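Local coordinates for natterin-like protein (Lethenteron camtschaticum, PDB 6IUL) that probably binds glycans on target cells through a jacalin-like lectin domain and forms membrane pores through an aerolysin-type module, acting as a cytotoxin, at residues A[220-223]-A[228-231]. Numbering follows the deposited sequence.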
loop_
_atom_site.group_PDB
_atom_site.type_symbol
_atom_site.label_atom_id
_atom_site.label_comp_id
_atom_site.label_asym_id
_atom_site.label_seq_id
_atom_site.Cartn_x
_atom_site.Cartn_y
_atom_site.Cartn_z
ATOM N N GLU A 220 12.856 -9.138 11.782
ATOM C CA GLU A 220 11.902 -9.471 12.832
ATOM C C GLU A 220 12.669 -9.525 14.141
ATOM O O GLU A 220 13.904 -9.615 14.181
ATOM C CB GLU A 220 11.231 -10.840 12.552
ATOM C CG GLU A 220 10.288 -10.864 11.358
ATOM C CD GLU A 220 9.789 -12.259 10.998
ATOM O OE1 GLU A 220 10.220 -13.257 11.641
ATOM O OE2 GLU A 220 8.968 -12.346 10.055
ATOM N N VAL A 221 11.911 -9.560 15.223
ATOM C CA VAL A 221 12.459 -9.715 16.543
ATOM C C VAL A 221 12.302 -11.167 16.992
ATOM O O VAL A 221 11.342 -11.821 16.651
ATOM C CB VAL A 221 11.766 -8.737 17.486
ATOM C CG1 VAL A 221 11.859 -9.186 18.929
ATOM C CG2 VAL A 221 12.357 -7.347 17.313
ATOM N N MET A 222 13.274 -11.660 17.747
ATOM C CA MET A 222 13.335 -13.056 18.158
ATOM C C MET A 222 13.665 -13.150 19.652
ATOM O O MET A 222 14.566 -12.464 20.156
ATOM C CB MET A 222 14.424 -13.751 17.333
ATOM C CG MET A 222 14.806 -15.155 17.758
ATOM S SD MET A 222 16.227 -15.719 16.791
ATOM C CE MET A 222 15.368 -16.631 15.502
ATOM N N GLU A 223 12.974 -14.059 20.329
ATOM C CA GLU A 223 13.135 -14.296 21.778
ATOM C C GLU A 223 14.408 -15.105 22.026
ATOM O O GLU A 223 14.535 -16.237 21.584
ATOM C CB GLU A 223 11.919 -15.022 22.397
ATOM C CG GLU A 223 10.598 -14.894 21.619
ATOM C CD GLU A 223 10.489 -15.891 20.458
ATOM O OE1 GLU A 223 10.673 -17.089 20.737
ATOM O OE2 GLU A 223 10.273 -15.487 19.279
ATOM N N PHE A 228 15.995 -9.770 23.654
ATOM C CA PHE A 228 15.574 -9.965 22.283
ATOM C C PHE A 228 16.768 -9.745 21.351
ATOM O O PHE A 228 17.710 -9.021 21.672
ATOM C CB PHE A 228 14.440 -9.010 21.948
ATOM C CG PHE A 228 13.136 -9.324 22.638
ATOM C CD1 PHE A 228 12.295 -10.312 22.148
ATOM C CD2 PHE A 228 12.714 -8.583 23.737
ATOM C CE1 PHE A 228 11.057 -10.559 22.737
ATOM C CE2 PHE A 228 11.486 -8.850 24.353
ATOM C CZ PHE A 228 10.655 -9.833 23.850
ATOM N N SER A 229 16.725 -10.415 20.209
ATOM C CA SER A 229 17.657 -10.157 19.135
ATOM C C SER A 229 16.936 -10.037 17.793
ATOM O O SER A 229 15.852 -10.561 17.593
ATOM C CB SER A 229 18.697 -11.253 19.056
ATOM O OG SER A 229 18.067 -12.463 18.697
ATOM N N PHE A 230 17.569 -9.343 16.855
ATOM C CA PHE A 230 17.085 -9.304 15.467
ATOM C C PHE A 230 17.401 -10.590 14.678
ATOM O O PHE A 230 18.446 -11.204 14.878
ATOM C CB PHE A 230 17.680 -8.087 14.754
ATOM C CG PHE A 230 17.106 -6.771 15.197
ATOM C CD1 PHE A 230 15.751 -6.544 15.137
ATOM C CD2 PHE A 230 17.923 -5.731 15.597
ATOM C CE1 PHE A 230 15.214 -5.324 15.497
ATOM C CE2 PHE A 230 17.393 -4.515 15.990
ATOM C CZ PHE A 230 16.032 -4.300 15.924
ATOM N N THR A 231 16.479 -11.012 13.812
ATOM C CA THR A 231 16.770 -11.975 12.728
ATOM C C THR A 231 16.022 -11.548 11.466
ATOM O O THR A 231 15.253 -10.576 11.503
ATOM C CB THR A 231 16.326 -13.396 13.033
ATOM O OG1 THR A 231 15.092 -13.339 13.760
ATOM C CG2 THR A 231 17.402 -14.124 13.810
#
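Phe228 meets Val221 diagonally across two antiparallel strands: its ring atom CD1 lies 3.4 Å from CG1 of Val221, the methyl approaching the ring obliquely. Having CG anti to the carbonyl carbon (chi1 -70°) places the ring beside CG1 of Val221, and Met222 O sits near the plane at its edge. The same carbonyl oxygen accepts a hydrogen bond from Ser229 N (3.0 Å) and a weaker CA-H...O contact from Phe228 CA. Ser229 answers through its own carbonyl: Met222 N donates a hydrogen bond to Ser229 O (2.8 Å), bent at the hydrogen to 140°. Serine is small enough that its OG lies beside Met222 CB without crowding the methionine, whose far end packs on Thr231.

Phe230 returns to the Val221 face in a non-hydrogen-bonded pair. Its CE1 is 3.9 Å from CG2 of Val221, so the two methyls of the branched valine are shared between two phenylalanines, while Glu220 O lies in the plane of the Phe230 ring, at its edge. The aromatic side chain suits this buried place, where Met159, Ile162 and Ile273 also touch it; Val166 packs against both Val221 and Phe228.

Thr231 pairs with Glu220 through two nearly straight hydrogen bonds, Glu220 N being 2.8 Å from Thr231 O and Thr231 N 3.0 Å from Glu220 O. On the other face, its CG2 methyl is 3.6 Å from Met222 SD, the side chains crossing at about a right angle. Bending at chi3 (-96°) brings Met222 CE against that methyl too. The flexible thioether thus covers the branched threonine on the face opposite Val221, where Met222 is exposed. These antiparallel pairs belong to the beta hairpin of strands 212-223 and 228-238, within the elongated, strand-rich pore-forming module of the aerolysin/ETX-MTX2 family.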